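Local coordinates for protein citryl-spermidine/3,4-dihydroxybenzoyl-citryl-spermidine:spermidine ligase (PDB 3TO3) that catalyses the ATP-dependent condensation of spermidine with citryl-spermidine intermediates in the biosynthesis of the siderophore petrobactin, working as a homodimer, at residues B[208-213]-B[348-353]; B[411-416]-B[450-455]; B[567-572]-B[584-589]. One frame throughout, in Å; residues are numbered along the deposited sequence.

Interaction 1: B[208-213]-B[348-353]; sequences EVIYDK and KEFSSV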
loop_
_atom_site.group_PDB
_atom_site.type_symbol
_atom_site.label_atom_id
_atom_site.label_comp_id
_atom_site.label_asym_id
_atom_site.label_seq_id
_atom_site.Cartn_x
_atom_site.Cartn_y
_atom_site.Cartn_z
ATOM N N GLU B 208 -15.835 7.680 31.846
ATOM C CA GLU B 208 -16.700 8.836 31.551
ATOM C C GLU B 208 -16.424 10.124 32.345
ATOM O O GLU B 208 -16.372 11.205 31.766
ATOM C CB GLU B 208 -18.189 8.476 31.658
ATOM C CG GLU B 208 -18.606 7.307 30.795
ATOM C CD GLU B 208 -18.441 5.939 31.470
ATOM O OE1 GLU B 208 -17.829 5.854 32.571
ATOM O OE2 GLU B 208 -18.944 4.944 30.879
ATOM N N VAL B 209 -16.249 10.038 33.656
ATOM C CA VAL B 209 -16.046 11.269 34.399
ATOM C C VAL B 209 -14.698 11.915 34.073
ATOM O O VAL B 209 -14.607 13.117 33.860
ATOM C CB VAL B 209 -16.213 11.069 35.917
ATOM C CG1 VAL B 209 -15.892 12.371 36.655
ATOM C CG2 VAL B 209 -17.642 10.602 36.229
ATOM N N ILE B 210 -13.645 11.114 34.046
ATOM C CA ILE B 210 -12.311 11.630 33.758
ATOM C C ILE B 210 -12.240 12.159 32.315
ATOM O O ILE B 210 -11.621 13.184 32.037
ATOM C CB ILE B 210 -11.255 10.540 33.975
ATOM C CG1 ILE B 210 -11.212 10.109 35.457
ATOM C CG2 ILE B 210 -9.888 11.032 33.543
ATOM C CD1 ILE B 210 -10.767 11.190 36.395
ATOM N N TYR B 211 -12.907 11.471 31.399
ATOM C CA TYR B 211 -12.950 11.921 30.020
ATOM C C TYR B 211 -13.606 13.300 29.881
ATOM O O TYR B 211 -13.074 14.156 29.180
ATOM C CB TYR B 211 -13.662 10.898 29.129
ATOM C CG TYR B 211 -13.860 11.408 27.736
ATOM C CD1 TYR B 211 -12.892 11.187 26.754
ATOM C CD2 TYR B 211 -15.007 12.110 27.388
ATOM C CE1 TYR B 211 -13.055 11.656 25.485
ATOM C CE2 TYR B 211 -15.184 12.586 26.105
ATOM C CZ TYR B 211 -14.202 12.357 25.151
ATOM O OH TYR B 211 -14.361 12.834 23.858
ATOM N N ASP B 212 -14.762 13.510 30.524
ATOM C CA ASP B 212 -15.455 14.816 30.441
ATOM C C ASP B 212 -14.519 15.939 30.898
ATOM O O ASP B 212 -14.520 17.036 30.346
ATOM C CB ASP B 212 -16.714 14.888 31.336
ATOM C CG ASP B 212 -17.949 14.206 30.735
ATOM O OD1 ASP B 212 -18.901 13.960 31.526
ATOM O OD2 ASP B 212 -17.998 13.937 29.509
ATOM N N LYS B 213 -13.748 15.652 31.939
ATOM C CA LYS B 213 -12.867 16.632 32.584
ATOM C C LYS B 213 -11.696 16.943 31.666
ATOM O O LYS B 213 -11.292 18.091 31.519
ATOM C CB LYS B 213 -12.358 16.064 33.926
ATOM C CG LYS B 213 -11.945 17.070 34.960
ATOM C CD LYS B 213 -11.363 16.377 36.194
ATOM C CE LYS B 213 -12.451 15.712 37.059
ATOM N NZ LYS B 213 -11.892 14.773 38.092
ATOM N N LYS B 348 0.498 7.553 33.713
ATOM C CA LYS B 348 -0.795 6.910 33.670
ATOM C C LYS B 348 -1.438 7.186 32.321
ATOM O O LYS B 348 -1.403 8.327 31.854
ATOM C CB LYS B 348 -1.696 7.399 34.808
ATOM C CG LYS B 348 -1.248 6.983 36.212
ATOM C CD LYS B 348 -2.269 7.464 37.273
ATOM C CE LYS B 348 -1.652 7.628 38.688
ATOM N NZ LYS B 348 -0.857 8.889 38.926
ATOM N N GLU B 349 -2.036 6.156 31.716
ATOM C CA GLU B 349 -2.835 6.391 30.541
ATOM C C GLU B 349 -4.200 6.594 31.180
ATOM O O GLU B 349 -4.930 5.645 31.416
ATOM C CB GLU B 349 -2.781 5.082 29.704
ATOM C CG GLU B 349 -1.370 4.871 29.033
ATOM C CD GLU B 349 -0.959 3.423 28.724
ATOM O OE1 GLU B 349 -1.768 2.473 28.735
ATOM O OE2 GLU B 349 0.229 3.219 28.455
ATOM N N PHE B 350 -4.590 7.854 31.353
ATOM C CA PHE B 350 -5.665 8.128 32.290
ATOM C C PHE B 350 -7.008 8.351 31.605
ATOM O O PHE B 350 -8.054 8.477 32.253
ATOM C CB PHE B 350 -5.297 9.296 33.235
ATOM C CG PHE B 350 -5.060 10.585 32.524
ATOM C CD1 PHE B 350 -3.786 10.922 32.085
ATOM C CD2 PHE B 350 -6.108 11.443 32.250
ATOM C CE1 PHE B 350 -3.556 12.084 31.406
ATOM C CE2 PHE B 350 -5.886 12.614 31.561
ATOM C CZ PHE B 350 -4.597 12.942 31.139
ATOM N N SER B 351 -6.981 8.380 30.285
ATOM C CA SER B 351 -8.207 8.563 29.540
ATOM C C SER B 351 -8.068 7.983 28.138
ATOM O O SER B 351 -6.949 7.888 27.611
ATOM C CB SER B 351 -8.529 10.041 29.499
ATOM O OG SER B 351 -9.818 10.245 29.010
ATOM N N SER B 352 -9.180 7.575 27.535
ATOM C CA SER B 352 -9.104 7.010 26.192
ATOM C C SER B 352 -10.451 7.119 25.534
ATOM O O SER B 352 -11.432 7.235 26.210
ATOM C CB SER B 352 -8.683 5.548 26.235
ATOM O OG SER B 352 -9.745 4.778 26.739
ATOM N N VAL B 353 -10.482 7.119 24.210
ATOM C CA VAL B 353 -11.731 7.228 23.485
ATOM C C VAL B 353 -11.503 6.636 22.116
ATOM O O VAL B 353 -10.380 6.652 21.623
ATOM C CB VAL B 353 -12.150 8.694 23.336
ATOM C CG1 VAL B 353 -11.173 9.428 22.425
ATOM C CG2 VAL B 353 -13.583 8.791 22.819
#
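Tyr-211 and Ile-210, in the first turn of helix 208-219, pack against Ser-351, Val-353 and Phe-350 of strand 345-355, a helix-on-sheet contact in the IucA/IucC family region of this synthetase. The helix crosses the strand almost at a right angle: the short axes make an angle of 87° and approach to 7.9 Å. Their nearest alpha carbons are those of Tyr-211 and Ser-351. Tyr-211 has CG anti to its backbone N (chi1 173°); its ring meets Val-353 obliquely, through CE1. That atom comes to 3.8 Å from Val-353 CB, with CG2 of the valine hardly farther away. Ser-351 OG lies at the edge of the same ring, near its plane, and also packs beside the helix backbone, 3.7 Å from Tyr-211 CA. That hydroxyl finds its hydrogen bond with Asn-207 ND2, in the residue just before the helix, while Tyr-211 OH is hydrogen-bonded to Phe-243 O. Both polar groups are therefore satisfied from outside the two segments, and no hydrogen bond passes directly between helix and strand here. Ile-210 makes the other half of the contact with its CG2 branch. This methyl sits 3.4 Å from Phe-350 O and touches the rim of the phenylalanine ring, Phe-350 CD2, at 4.0 Å, near the ring plane. The two side chains cross at about a right angle, and the methyl meets the ring at its edge. Ile-214, one turn on, adds to the cover over Phe-350 and Ser-351. On the sheet, Ser-351 and Val-353 pair through their backbones with Trp-370 and Cys-368, Ser-352 pairs with Gly-204, and the Ser-352 side chain turns to helix 315-333, where OG bonds to Val-318 O.

Interaction 2: B[411-416]-B[450-455]; sequences ENWLRL and GLPVRI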
loop_
_atom_site.group_PDB
_atom_site.type_symbol
_atom_site.label_atom_id
_atom_site.label_comp_id
_atom_site.label_asym_id
_atom_site.label_seq_id
_atom_site.Cartn_x
_atom_site.Cartn_y
_atom_site.Cartn_z
ATOM N N GLU B 411 31.587 1.200 37.176
ATOM C CA GLU B 411 30.981 0.266 38.099
ATOM C C GLU B 411 29.969 0.995 38.984
ATOM O O GLU B 411 28.868 0.503 39.178
ATOM C CB GLU B 411 32.013 -0.466 38.955
ATOM C CG GLU B 411 31.373 -1.515 39.873
ATOM C CD GLU B 411 32.355 -2.211 40.815
ATOM O OE1 GLU B 411 31.887 -2.772 41.825
ATOM O OE2 GLU B 411 33.582 -2.212 40.559
ATOM N N ASN B 412 30.318 2.170 39.499
ATOM C CA ASN B 412 29.357 2.889 40.339
ATOM C C ASN B 412 28.102 3.285 39.601
ATOM O O ASN B 412 27.012 3.247 40.166
ATOM C CB ASN B 412 29.954 4.147 40.976
ATOM C CG ASN B 412 31.100 3.835 41.875
ATOM O OD1 ASN B 412 31.205 2.718 42.389
ATOM N ND2 ASN B 412 31.995 4.810 42.062
ATOM N N TRP B 413 28.262 3.704 38.352
ATOM C CA TRP B 413 27.124 4.164 37.578
ATOM C C TRP B 413 26.218 2.971 37.269
ATOM O O TRP B 413 25.010 3.050 37.407
ATOM C CB TRP B 413 27.583 4.850 36.288
ATOM C CG TRP B 413 26.473 5.521 35.533
ATOM C CD1 TRP B 413 26.016 6.801 35.710
ATOM C CD2 TRP B 413 25.666 4.947 34.506
ATOM N NE1 TRP B 413 24.986 7.061 34.850
ATOM C CE2 TRP B 413 24.749 5.942 34.093
ATOM C CE3 TRP B 413 25.637 3.687 33.881
ATOM C CZ2 TRP B 413 23.797 5.714 33.089
ATOM C CZ3 TRP B 413 24.711 3.457 32.901
ATOM C CH2 TRP B 413 23.800 4.471 32.504
ATOM N N LEU B 414 26.813 1.858 36.874
ATOM C CA LEU B 414 26.042 0.663 36.535
ATOM C C LEU B 414 25.301 0.099 37.760
ATOM O O LEU B 414 24.148 -0.294 37.660
ATOM C CB LEU B 414 26.949 -0.390 35.897
ATOM C CG LEU B 414 26.348 -1.731 35.506
ATOM C CD1 LEU B 414 25.206 -1.579 34.480
ATOM C CD2 LEU B 414 27.444 -2.639 34.992
ATOM N N ARG B 415 25.941 0.084 38.923
ATOM C CA ARG B 415 25.232 -0.324 40.128
ATOM C C ARG B 415 24.042 0.586 40.457
ATOM O O ARG B 415 22.942 0.098 40.714
ATOM C CB ARG B 415 26.165 -0.366 41.316
ATOM C CG ARG B 415 27.231 -1.403 41.178
ATOM C CD ARG B 415 27.976 -1.545 42.496
ATOM N NE ARG B 415 28.931 -2.637 42.408
ATOM C CZ ARG B 415 28.623 -3.905 42.656
ATOM N NH1 ARG B 415 27.386 -4.225 43.013
ATOM N NH2 ARG B 415 29.547 -4.848 42.557
ATOM N N LEU B 416 24.253 1.902 40.467
ATOM C CA LEU B 416 23.109 2.794 40.671
ATOM C C LEU B 416 22.013 2.550 39.661
ATOM O O LEU B 416 20.846 2.618 40.020
ATOM C CB LEU B 416 23.503 4.251 40.611
ATOM C CG LEU B 416 24.211 4.648 41.885
ATOM C CD1 LEU B 416 25.259 5.749 41.605
ATOM C CD2 LEU B 416 23.151 5.044 42.921
ATOM N N GLY B 450 23.143 13.038 35.330
ATOM C CA GLY B 450 23.643 11.725 34.964
ATOM C C GLY B 450 23.718 10.690 36.075
ATOM O O GLY B 450 24.003 9.525 35.822
ATOM N N LEU B 451 23.490 11.121 37.311
ATOM C CA LEU B 451 23.379 10.213 38.445
ATOM C C LEU B 451 21.982 9.596 38.438
ATOM O O LEU B 451 20.996 10.329 38.478
ATOM C CB LEU B 451 23.538 10.982 39.750
ATOM C CG LEU B 451 23.458 10.091 40.986
ATOM C CD1 LEU B 451 24.736 9.280 41.050
ATOM C CD2 LEU B 451 23.243 10.885 42.285
ATOM N N PRO B 452 21.894 8.257 38.366
ATOM C CA PRO B 452 20.562 7.650 38.260
ATOM C C PRO B 452 19.764 7.822 39.548
ATOM O O PRO B 452 20.257 7.488 40.626
ATOM C CB PRO B 452 20.869 6.172 37.975
ATOM C CG PRO B 452 22.289 6.199 37.343
ATOM C CD PRO B 452 22.975 7.279 38.142
ATOM N N VAL B 453 18.530 8.301 39.413
ATOM C CA VAL B 453 17.648 8.590 40.536
ATOM C C VAL B 453 16.512 7.569 40.676
ATOM O O VAL B 453 16.341 6.955 41.734
ATOM C CB VAL B 453 17.111 10.041 40.497
ATOM C CG1 VAL B 453 16.184 10.304 41.678
ATOM C CG2 VAL B 453 18.280 11.027 40.527
ATOM N N ARG B 454 15.687 7.467 39.633
ATOM C CA ARG B 454 14.488 6.653 39.661
ATOM C C ARG B 454 14.048 6.320 38.223
ATOM O O ARG B 454 14.576 6.891 37.256
ATOM C CB ARG B 454 13.385 7.376 40.462
ATOM C CG ARG B 454 12.915 8.681 39.818
ATOM C CD ARG B 454 12.513 9.700 40.846
ATOM N NE ARG B 454 11.131 9.547 41.287
ATOM C CZ ARG B 454 10.234 10.527 41.298
ATOM N NH1 ARG B 454 10.557 11.745 40.875
ATOM N NH2 ARG B 454 9.011 10.282 41.726
ATOM N N ILE B 455 13.127 5.361 38.092
ATOM C CA ILE B 455 12.620 4.924 36.794
ATOM C C ILE B 455 11.148 5.322 36.530
ATOM O O ILE B 455 10.314 5.354 37.441
ATOM C CB ILE B 455 12.787 3.401 36.638
ATOM C CG1 ILE B 455 12.865 3.041 35.167
ATOM C CG2 ILE B 455 11.685 2.644 37.347
ATOM C CD1 ILE B 455 14.003 3.785 34.463
#
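Trp-413, Leu-416 and Pro-452 join helix 410-432 to the start of strand 451-457, a helix-on-sheet contact just beyond the turn that links this strand to its antiparallel neighbour 443-448. Helix and strand run nearly parallel, 8° apart, with their axes 8.1 Å from each other. One hydrogen bond crosses: Trp-413 NE1 donates to Gly-450 O over 2.8 Å. The acceptor lies close to the indole plane, and the nitrogen stands nearly along the C=O axis, although the bend at the hydrogen (142°) leaves the bond less than straight. Trp-413 has CG anti to its backbone N (chi1 -172°), and NE1 at the edge of the indole meets the turn at Gly-450. Pro-452 covers one face of that indole. Its CG stands 4.1 Å from the centroid of the five-membered ring, a CH-pi contact offset toward the rim, on the side where NE1 reaches for the carbonyl. The same proline also packs on Leu-416, with Pro-452 CD 3.9 Å from Leu-416 CB. Farther out, the leucines meet methyl to methyl, Leu-416 CD1 lying 3.6 Å from Leu-451 CD1. Trp-404, Leu-405 and Tyr-408 of helix 402-408 pack on the indole as well, and Leu-445 of strand 443-448 touches Pro-452. On another side of the helix, Arg-415 reaches back to Glu-411, where NE and NH2 both grip OE1, and it also pairs with Glu-541 and Glu-542 of helix 532-547. The contact thus combines one directional bond with apolar packing: the indole N-H, buried among hydrophobic neighbours, is satisfied by a main-chain carbonyl, and that bond together with the proline on its face fixes how the ring is turned.

Interaction 3: B[567-572]-B[584-589]; sequences FYAEQL and LVHEVP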
loop_
_atom_site.group_PDB
_atom_site.type_symbol
_atom_site.label_atom_id
_atom_site.label_comp_id
_atom_site.label_asym_id
_atom_site.label_seq_id
_atom_site.Cartn_x
_atom_site.Cartn_y
_atom_site.Cartn_z
ATOM N N PHE B 567 16.983 -20.734 28.637
ATOM C CA PHE B 567 15.555 -20.508 28.509
ATOM C C PHE B 567 15.200 -20.208 27.062
ATOM O O PHE B 567 16.088 -20.080 26.215
ATOM C CB PHE B 567 15.100 -19.352 29.385
ATOM C CG PHE B 567 15.412 -18.015 28.804
ATOM C CD1 PHE B 567 14.434 -17.284 28.156
ATOM C CD2 PHE B 567 16.686 -17.496 28.893
ATOM C CE1 PHE B 567 14.726 -16.044 27.604
ATOM C CE2 PHE B 567 16.986 -16.261 28.354
ATOM C CZ PHE B 567 15.999 -15.538 27.704
ATOM N N TYR B 568 13.900 -20.061 26.810
ATOM C CA TYR B 568 13.359 -19.917 25.462
ATOM C C TYR B 568 13.033 -18.468 25.171
ATOM O O TYR B 568 12.127 -17.905 25.751
ATOM C CB TYR B 568 12.111 -20.799 25.270
ATOM C CG TYR B 568 12.442 -22.249 24.975
ATOM C CD1 TYR B 568 13.574 -22.576 24.241
ATOM C CD2 TYR B 568 11.640 -23.296 25.437
ATOM C CE1 TYR B 568 13.909 -23.901 23.960
ATOM C CE2 TYR B 568 11.965 -24.639 25.154
ATOM C CZ TYR B 568 13.116 -24.928 24.415
ATOM O OH TYR B 568 13.487 -26.230 24.111
ATOM N N ALA B 569 13.811 -17.881 24.273
ATOM C CA ALA B 569 13.615 -16.525 23.769
ATOM C C ALA B 569 12.812 -16.488 22.439
ATOM O O ALA B 569 12.961 -17.347 21.584
ATOM C CB ALA B 569 14.948 -15.896 23.558
ATOM N N GLU B 570 11.985 -15.466 22.285
ATOM C CA GLU B 570 11.226 -15.221 21.077
ATOM C C GLU B 570 12.127 -15.168 19.872
ATOM O O GLU B 570 13.156 -14.529 19.920
ATOM C CB GLU B 570 10.534 -13.862 21.179
ATOM C CG GLU B 570 9.352 -13.815 22.120
ATOM C CD GLU B 570 8.218 -14.728 21.686
ATOM O OE1 GLU B 570 7.910 -14.761 20.469
ATOM O OE2 GLU B 570 7.634 -15.417 22.561
ATOM N N GLN B 571 11.705 -15.766 18.766
ATOM C CA GLN B 571 12.417 -15.545 17.531
ATOM C C GLN B 571 11.616 -14.514 16.741
ATOM O O GLN B 571 10.674 -14.854 16.032
ATOM C CB GLN B 571 12.381 -16.843 16.717
ATOM C CG GLN B 571 13.012 -18.039 17.386
ATOM C CD GLN B 571 12.841 -19.297 16.560
ATOM O OE1 GLN B 571 11.728 -19.816 16.410
ATOM N NE2 GLN B 571 13.944 -19.795 16.005
ATOM N N LEU B 572 12.094 -13.283 16.734
ATOM C CA LEU B 572 11.338 -12.169 16.157
ATOM C C LEU B 572 11.446 -12.092 14.636
ATOM O O LEU B 572 10.473 -11.824 13.946
ATOM C CB LEU B 572 11.808 -10.859 16.774
ATOM C CG LEU B 572 11.695 -10.785 18.306
ATOM C CD1 LEU B 572 12.557 -9.665 18.840
ATOM C CD2 LEU B 572 10.254 -10.606 18.750
ATOM N N LEU B 584 8.498 -20.492 17.092
ATOM C CA LEU B 584 8.719 -19.066 17.414
ATOM C C LEU B 584 9.687 -18.797 18.576
ATOM O O LEU B 584 9.901 -17.660 18.978
ATOM C CB LEU B 584 7.431 -18.269 17.559
ATOM C CG LEU B 584 7.193 -17.440 16.293
ATOM C CD1 LEU B 584 7.832 -18.091 15.050
ATOM C CD2 LEU B 584 5.688 -17.202 16.068
ATOM N N VAL B 585 10.221 -19.857 19.150
ATOM C CA VAL B 585 11.031 -19.737 20.331
ATOM C C VAL B 585 12.361 -20.466 20.096
ATOM O O VAL B 585 12.414 -21.439 19.357
ATOM C CB VAL B 585 10.228 -20.365 21.473
ATOM C CG1 VAL B 585 10.940 -21.580 22.050
ATOM C CG2 VAL B 585 9.834 -19.314 22.507
ATOM N N HIS B 586 13.455 -19.984 20.658
ATOM C CA HIS B 586 14.685 -20.768 20.567
ATOM C C HIS B 586 15.468 -20.693 21.870
ATOM O O HIS B 586 15.341 -19.732 22.619
ATOM C CB HIS B 586 15.552 -20.393 19.357
ATOM C CG HIS B 586 16.216 -19.047 19.463
ATOM N ND1 HIS B 586 17.583 -18.884 19.403
ATOM C CD2 HIS B 586 15.696 -17.805 19.591
ATOM C CE1 HIS B 586 17.873 -17.596 19.488
ATOM N NE2 HIS B 586 16.745 -16.923 19.611
ATOM N N GLU B 587 16.245 -21.732 22.146
ATOM C CA GLU B 587 16.916 -21.864 23.408
ATOM C C GLU B 587 18.235 -21.116 23.403
ATOM O O GLU B 587 19.040 -21.285 22.492
ATOM C CB GLU B 587 17.168 -23.326 23.701
ATOM C CG GLU B 587 17.683 -23.568 25.111
ATOM C CD GLU B 587 18.180 -24.977 25.295
ATOM O OE1 GLU B 587 18.274 -25.684 24.278
ATOM O OE2 GLU B 587 18.485 -25.375 26.440
ATOM N N VAL B 588 18.444 -20.292 24.424
ATOM C CA VAL B 588 19.649 -19.471 24.526
ATOM C C VAL B 588 20.281 -19.615 25.909
ATOM O O VAL B 588 19.590 -19.880 26.882
ATOM C CB VAL B 588 19.337 -17.988 24.265
ATOM C CG1 VAL B 588 18.747 -17.797 22.865
ATOM C CG2 VAL B 588 18.393 -17.441 25.330
ATOM N N PRO B 589 21.606 -19.458 26.002
ATOM C CA PRO B 589 22.177 -19.588 27.346
ATOM C C PRO B 589 21.857 -18.339 28.173
ATOM O O PRO B 589 21.603 -17.241 27.653
ATOM C CB PRO B 589 23.676 -19.724 27.078
ATOM C CG PRO B 589 23.888 -18.868 25.842
ATOM C CD PRO B 589 22.611 -19.049 25.005
HETATM O O HOH W 1 15.971 -14.184 19.670
#
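Tyr-568 has CG anti to its carbonyl carbon (chi1 -81°), and its side chain crosses that of Val-585 at about a right angle; Gln-571, with CG also anti to its carbonyl carbon (chi1 -60°), continues extended beyond CG and crosses the His-586 side chain obliquely, amide and ring planes 30° apart. Over one face of the tyrosine sits Val-585 CG1, 3.8 Å from the ring centroid in a CH-pi contact, while Glu-587 CB lies 3.3 Å from Tyr-568 CE1. On the other face of the sheet from Tyr-568 and Glu-587, Phe-567 CE2 meets Val-588 CG2 at 3.5 Å. Gln-571 CG packs 3.5 Å from His-586 CD2, and a water joins His-586 NE2 to Glu-570 O. The backbones pair through Phe-567 with Val-588 and Ala-569 with His-586, each by two hydrogen bonds. Beyond the last pair, Gln-571 N donates to Leu-584 O over 2.6 Å, from above the carbonyl plane. Glu-570 turns its acid to Arg-575, and Glu-587 OE2 bonds to Thr-566 OG1. His-586 meets Tyr-37 edge-to-face. This is a two-stranded antiparallel sheet, strongly twisted, whose strands are joined by a loop and whose face bearing Phe-567 and Ala-569 packs on helix 502-528.

Overall arrangement
Interactions 1 and 2 reach the same mixed sheet through neighbouring parallel strands, 345-355 and 451-457, yet their centres are 34 Å apart and their nearest atoms about 10 Å. Interaction 3 belongs to a separate two-stranded sheet, its centre 38 Å from that of interaction 1, on the opposite side of the chain's centre, and 30 Å from that of interaction 2. None touches another. The bound ATP lies amid them: it is about 14 Å from the side chains of Ser-352 and Trp-413 and about 13 Å from that of Glu-570. Lys-299, which binds ATP, is about 9 Å from Ser-352, and ATP-binding Tyr-391 about 8 Å from Trp-413, measured between side chains.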